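Local coordinates for protein rhamnosidase B (Bacillus sp., PDB 2OKX) that probably hydrolyses terminal alpha-L-rhamnose residues from glycosides and oligosaccharides, as an inverting alpha-L-rhamnosidase of glycoside hydrolase family 78, at residues N5-W10 / I112-A117; L42-D47 / I90-L95. All coordinates share one frame; numbering follows the deposited sequence.

Contact 1: residues N5-W10 / I112-A117; sequences NWNASW and IAEIEA
The indole of Trp10 receives Ile112 squarely on one face: methyl CG2 stands 3.7 Å from the centroid of the six-membered ring, only 8° off its normal, a CH-pi contact. Ile112 CD1 meets the same indole at CD1 of Trp10, 3.8 Å away. Trp6 meets the same isoleucine. Its CE3 lies 4.0 Å from Ile112 CD1, near the rim, and its CZ3 edge points at Ala113 CA. Isoleucine suits the place because CG2 can lie flat on Trp10 while the longer CG1-CD1 arm reaches between Trp10 and Trp6. All this lies in the N-terminal beta-sandwich domain, where residues 5-10 lead into an edge strand of the larger sheet while packing against strand 110-117 of the smaller one. Trp10 is also stacked on Trp187, and an alanine here would probably leave both that ring and Ile112 CG2 without their aromatic partner and open a gap beside strand 110-117.

Ala8, small enough to sit close to the strand, puts CB 3.4 Å from Ala113 O. Beyond Ile112 the contact turns polar. Glu114 rises from the strand with CG anti to the backbone N (chi1 -171°) and its chain extended, presenting its carboxylate to Asn7. OE2 accepts a longer bond from Asn7 ND2, at 3.3 Å, and is shared with Arg4, in a salt bridge, and Thr121; these neighbours would probably favour the charged form. OE1 takes the backbone instead: Asn7 N donates to Glu114 OE1 over 2.6 Å, nearly straight at 164°, approaching on the syn side but tilted out of the carboxylate plane.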
loop_
_atom_site.group_PDB
_atom_site.type_symbol
_atom_site.label_atom_id
_atom_site.label_comp_id
_atom_site.label_asym_id
_atom_site.label_seq_id
_atom_site.Cartn_x
_atom_site.Cartn_y
_atom_site.Cartn_z
ATOM N N ASN A 5 6.758 6.562 -32.053
ATOM C CA ASN A 5 7.555 5.616 -32.838
ATOM C C ASN A 5 8.915 5.614 -32.200
ATOM O O ASN A 5 9.567 6.674 -32.099
ATOM C CB ASN A 5 7.699 6.086 -34.291
ATOM C CG ASN A 5 6.378 6.230 -34.987
ATOM O OD1 ASN A 5 5.470 5.359 -34.864
ATOM N ND2 ASN A 5 6.236 7.314 -35.755
ATOM N N TRP A 6 9.368 4.446 -31.781
ATOM C CA TRP A 6 10.656 4.328 -31.143
ATOM C C TRP A 6 11.807 3.967 -32.087
ATOM O O TRP A 6 11.631 3.229 -33.062
ATOM C CB TRP A 6 10.572 3.279 -30.029
ATOM C CG TRP A 6 9.653 3.662 -28.910
ATOM C CD1 TRP A 6 8.287 3.618 -28.904
ATOM C CD2 TRP A 6 10.046 4.138 -27.624
ATOM N NE1 TRP A 6 7.806 4.029 -27.684
ATOM C CE2 TRP A 6 8.866 4.354 -26.879
ATOM C CE3 TRP A 6 11.281 4.401 -27.028
ATOM C CZ2 TRP A 6 8.886 4.827 -25.557
ATOM C CZ3 TRP A 6 11.304 4.871 -25.709
ATOM C CH2 TRP A 6 10.108 5.076 -24.992
ATOM N N ASN A 7 12.984 4.490 -31.766
ATOM C CA ASN A 7 14.200 4.239 -32.527
ATOM C C ASN A 7 15.219 3.705 -31.537
ATOM O O ASN A 7 16.422 3.911 -31.684
ATOM C CB ASN A 7 14.723 5.532 -33.154
ATOM C CG ASN A 7 13.738 6.145 -34.121
ATOM O OD1 ASN A 7 13.374 5.531 -35.123
ATOM N ND2 ASN A 7 13.294 7.364 -33.824
ATOM N N ALA A 8 14.713 3.033 -30.510
ATOM C CA ALA A 8 15.554 2.454 -29.475
ATOM C C ALA A 8 15.104 1.018 -29.261
ATOM O O ALA A 8 14.017 0.631 -29.693
ATOM C CB ALA A 8 15.422 3.248 -28.179
ATOM N N SER A 9 15.937 0.233 -28.591
ATOM C CA SER A 9 15.610 -1.161 -28.341
ATOM C C SER A 9 15.608 -1.499 -26.859
ATOM O O SER A 9 16.364 -0.918 -26.081
ATOM C CB SER A 9 16.618 -2.065 -29.057
ATOM O OG SER A 9 16.661 -1.779 -30.443
ATOM N N TRP A 10 14.743 -2.432 -26.473
ATOM C CA TRP A 10 14.690 -2.884 -25.092
ATOM C C TRP A 10 16.004 -3.623 -24.877
ATOM O O TRP A 10 16.391 -4.453 -25.704
ATOM C CB TRP A 10 13.547 -3.874 -24.871
ATOM C CG TRP A 10 12.206 -3.272 -24.630
ATOM C CD1 TRP A 10 11.220 -3.063 -25.545
ATOM C CD2 TRP A 10 11.679 -2.850 -23.365
ATOM N NE1 TRP A 10 10.103 -2.543 -24.931
ATOM C CE2 TRP A 10 10.361 -2.402 -23.592
ATOM C CE3 TRP A 10 12.194 -2.812 -22.063
ATOM C CZ2 TRP A 10 9.545 -1.921 -22.561
ATOM C CZ3 TRP A 10 11.381 -2.333 -21.035
ATOM C CH2 TRP A 10 10.074 -1.896 -21.293
ATOM N N ILE A 112 14.388 0.592 -21.886
ATOM C CA ILE A 112 14.297 1.185 -23.208
ATOM C C ILE A 112 14.224 2.698 -23.009
ATOM O O ILE A 112 13.355 3.201 -22.292
ATOM C CB ILE A 112 13.061 0.671 -23.991
ATOM C CG1 ILE A 112 13.094 1.222 -25.418
ATOM C CG2 ILE A 112 11.774 1.066 -23.282
ATOM C CD1 ILE A 112 12.083 0.589 -26.346
ATOM N N ALA A 113 15.162 3.414 -23.622
ATOM C CA ALA A 113 15.219 4.863 -23.499
ATOM C C ALA A 113 15.729 5.503 -24.777
ATOM O O ALA A 113 16.569 4.938 -25.477
ATOM C CB ALA A 113 16.114 5.251 -22.329
ATOM N N GLU A 114 15.225 6.693 -25.071
ATOM C CA GLU A 114 15.626 7.403 -26.273
ATOM C C GLU A 114 15.566 8.910 -26.057
ATOM O O GLU A 114 14.582 9.427 -25.526
ATOM C CB GLU A 114 14.699 7.014 -27.426
ATOM C CG GLU A 114 15.137 7.517 -28.791
ATOM C CD GLU A 114 14.088 7.265 -29.854
ATOM O OE1 GLU A 114 13.506 6.161 -29.859
ATOM O OE2 GLU A 114 13.851 8.165 -30.687
ATOM N N ILE A 115 16.626 9.605 -26.459
ATOM C CA ILE A 115 16.681 11.056 -26.341
ATOM C C ILE A 115 16.409 11.624 -27.725
ATOM O O ILE A 115 17.091 11.280 -28.690
ATOM C CB ILE A 115 18.060 11.541 -25.856
ATOM C CG1 ILE A 115 18.316 11.034 -24.436
ATOM C CG2 ILE A 115 18.118 13.063 -25.894
ATOM C CD1 ILE A 115 19.634 11.483 -23.854
ATOM N N GLU A 116 15.405 12.487 -27.818
ATOM C CA GLU A 116 15.026 13.084 -29.088
ATOM C C GLU A 116 14.961 14.600 -28.996
ATOM O O GLU A 116 14.519 15.157 -27.989
ATOM C CB GLU A 116 13.669 12.530 -29.533
ATOM C CG GLU A 116 13.131 13.123 -30.826
ATOM C CD GLU A 116 11.837 12.464 -31.279
ATOM O OE1 GLU A 116 10.839 12.518 -30.527
ATOM O OE2 GLU A 116 11.817 11.890 -32.388
ATOM N N ALA A 117 15.407 15.261 -30.057
ATOM C CA ALA A 117 15.403 16.713 -30.121
ATOM C C ALA A 117 15.340 17.159 -31.574
ATOM O O ALA A 117 16.143 16.723 -32.404
ATOM C CB ALA A 117 16.652 17.268 -29.457
#

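Contact 2: residues L42-D47 / I90-L95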
loop_
_atom_site.group_PDB
_atom_site.type_symbol
_atom_site.label_atom_id
_atom_site.label_comp_id
_atom_site.label_asym_id
_atom_site.label_seq_id
_atom_site.Cartn_x
_atom_site.Cartn_y
_atom_site.Cartn_z
ATOM N N LEU A 42 13.636 12.965 -23.216
ATOM C CA LEU A 42 14.157 11.637 -22.929
ATOM C C LEU A 42 12.955 10.775 -22.557
ATOM O O LEU A 42 12.341 10.964 -21.502
ATOM C CB LEU A 42 15.160 11.688 -21.774
ATOM C CG LEU A 42 16.002 10.433 -21.526
ATOM C CD1 LEU A 42 17.172 10.766 -20.613
ATOM C CD2 LEU A 42 15.138 9.336 -20.915
ATOM N N HIS A 43 12.614 9.847 -23.445
ATOM C CA HIS A 43 11.485 8.945 -23.253
ATOM C C HIS A 43 12.020 7.638 -22.693
ATOM O O HIS A 43 12.964 7.065 -23.235
ATOM C CB HIS A 43 10.796 8.710 -24.593
ATOM C CG HIS A 43 10.461 9.974 -25.321
ATOM N ND1 HIS A 43 9.400 10.781 -24.968
ATOM C CD2 HIS A 43 11.056 10.576 -26.380
ATOM C CE1 HIS A 43 9.353 11.823 -25.779
ATOM N NE2 HIS A 43 10.347 11.722 -26.646
ATOM N N ILE A 44 11.409 7.154 -21.618
ATOM C CA ILE A 44 11.900 5.944 -20.978
ATOM C C ILE A 44 10.874 5.141 -20.183
ATOM O O ILE A 44 9.884 5.675 -19.680
ATOM C CB ILE A 44 13.062 6.307 -20.016
ATOM C CG1 ILE A 44 13.545 5.074 -19.249
ATOM C CG2 ILE A 44 12.597 7.383 -19.033
ATOM C CD1 ILE A 44 14.709 5.363 -18.308
ATOM N N THR A 45 11.127 3.840 -20.098
ATOM C CA THR A 45 10.310 2.927 -19.313
ATOM C C THR A 45 11.211 1.741 -19.012
ATOM O O THR A 45 12.249 1.567 -19.650
ATOM C CB THR A 45 9.030 2.465 -20.047
ATOM O OG1 THR A 45 8.175 1.795 -19.111
ATOM C CG2 THR A 45 9.360 1.506 -21.183
ATOM N N ALA A 46 10.842 0.943 -18.020
ATOM C CA ALA A 46 11.652 -0.205 -17.660
ATOM C C ALA A 46 10.821 -1.247 -16.934
ATOM O O ALA A 46 9.672 -1.005 -16.572
ATOM C CB ALA A 46 12.814 0.231 -16.785
ATOM N N ASP A 47 11.417 -2.415 -16.742
ATOM C CA ASP A 47 10.776 -3.526 -16.055
ATOM C C ASP A 47 11.813 -3.993 -15.038
ATOM O O ASP A 47 12.871 -4.480 -15.438
ATOM C CB ASP A 47 10.472 -4.651 -17.054
ATOM C CG ASP A 47 9.683 -5.785 -16.432
ATOM O OD1 ASP A 47 10.007 -6.164 -15.291
ATOM O OD2 ASP A 47 8.750 -6.301 -17.082
ATOM N N ILE A 90 24.205 9.085 -19.982
ATOM C CA ILE A 90 22.913 8.681 -19.446
ATOM C C ILE A 90 23.173 7.427 -18.629
ATOM O O ILE A 90 23.785 6.476 -19.122
ATOM C CB ILE A 90 21.903 8.334 -20.558
ATOM C CG1 ILE A 90 21.739 9.516 -21.514
ATOM C CG2 ILE A 90 20.563 7.966 -19.937
ATOM C CD1 ILE A 90 21.225 10.784 -20.851
ATOM N N ALA A 91 22.727 7.431 -17.378
ATOM C CA ALA A 91 22.917 6.286 -16.495
ATOM C C ALA A 91 21.577 5.897 -15.897
ATOM O O ALA A 91 20.785 6.758 -15.507
ATOM C CB ALA A 91 23.900 6.633 -15.392
ATOM N N VAL A 92 21.318 4.599 -15.824
ATOM C CA VAL A 92 20.054 4.131 -15.283
ATOM C C VAL A 92 20.219 2.933 -14.367
ATOM O O VAL A 92 21.030 2.040 -14.628
ATOM C CB VAL A 92 19.077 3.715 -16.406
ATOM C CG1 VAL A 92 17.726 3.346 -15.802
ATOM C CG2 VAL A 92 18.934 4.830 -17.432
ATOM N N LEU A 93 19.453 2.932 -13.285
ATOM C CA LEU A 93 19.449 1.820 -12.348
ATOM C C LEU A 93 18.086 1.184 -12.555
ATOM O O LEU A 93 17.064 1.851 -12.408
ATOM C CB LEU A 93 19.563 2.301 -10.900
ATOM C CG LEU A 93 19.359 1.181 -9.869
ATOM C CD1 LEU A 93 20.535 0.218 -9.933
ATOM C CD2 LEU A 93 19.236 1.767 -8.469
ATOM N N VAL A 94 18.061 -0.090 -12.924
ATOM C CA VAL A 94 16.792 -0.765 -13.129
ATOM C C VAL A 94 16.626 -1.862 -12.089
ATOM O O VAL A 94 17.511 -2.699 -11.905
ATOM C CB VAL A 94 16.694 -1.387 -14.548
ATOM C CG1 VAL A 94 15.390 -2.166 -14.688
ATOM C CG2 VAL A 94 16.762 -0.291 -15.606
ATOM N N LEU A 95 15.499 -1.829 -11.385
ATOM C CA LEU A 95 15.203 -2.840 -10.380
ATOM C C LEU A 95 14.260 -3.836 -11.039
ATOM O O LEU A 95 13.190 -3.450 -11.503
ATOM C CB LEU A 95 14.491 -2.229 -9.164
ATOM C CG LEU A 95 15.162 -1.180 -8.274
ATOM C CD1 LEU A 95 15.252 0.155 -9.013
ATOM C CD2 LEU A 95 14.344 -1.020 -6.998
#
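Leu42 and Ile90 meet tip to tip, their CD1 methyls 4.1 Å apart, and start a series of apolar pairs that advances two residues at a time along both strands. Ile44 CD1 comes 4.3 Å from Val92 CG2, and Ala46 CB rests 4.1 Å from Val94 CG1. Residue size follows the spacing of the backbones: Leu42 and Ile90, with CA atoms 9.9 Å apart, need long side chains to touch, and the extended leucine has CG anti to its backbone N (chi1 -168°). At Ala46 and Val94 the CA atoms have closed to 6.9 Å, where a single methyl against a short branched chain suffices.

Backbone atoms join in where the strands are near. The carbonyl oxygen of Asp47 lies 3.5 Å from Val94 CG1, and also receives a hydrogen bond from beyond the segments, with His96 ND1. No hydrogen bond links 42-47 to 90-95 themselves.

The polar end of Asp47 turns elsewhere. With CB directed away from the other strand, its carboxylate is bound by Tyr104 OH at OD1 and by Trp187 NE1 at OD2, so both oxygens of this buried carboxylate have hydrogen-bond partners.

Strand axes 7.0 Å apart at closest, inclined by 37° and joined by alternate apolar side chains, are characteristic of two sheets packed face to face, here the core of the beta-sandwich of the rhamnosidase N-terminal domain.

How the contacts relate
The two contacts, with centres about 11 Å apart, use opposite faces of one five-stranded sheet. Along the chain the order is 5-10, 42-47, 90-95, 112-117, so contact 2 forms entirely from residues between the halves of contact 1. Strands 41-47 and 110-117 are antiparallel neighbours, probably bonded through Ile112 O to Thr45 N and Glu114 O to His43 N. Alternation along 110-117 sends Ile112 and Glu114 to the N-terminal segment, while Ile115 reaches Ile90 in the interior. Contact 2 thus joins the two sheets of the N-terminal domain through their core, and contact 1 packs the start of the chain on the outer face of the same five-stranded sheet.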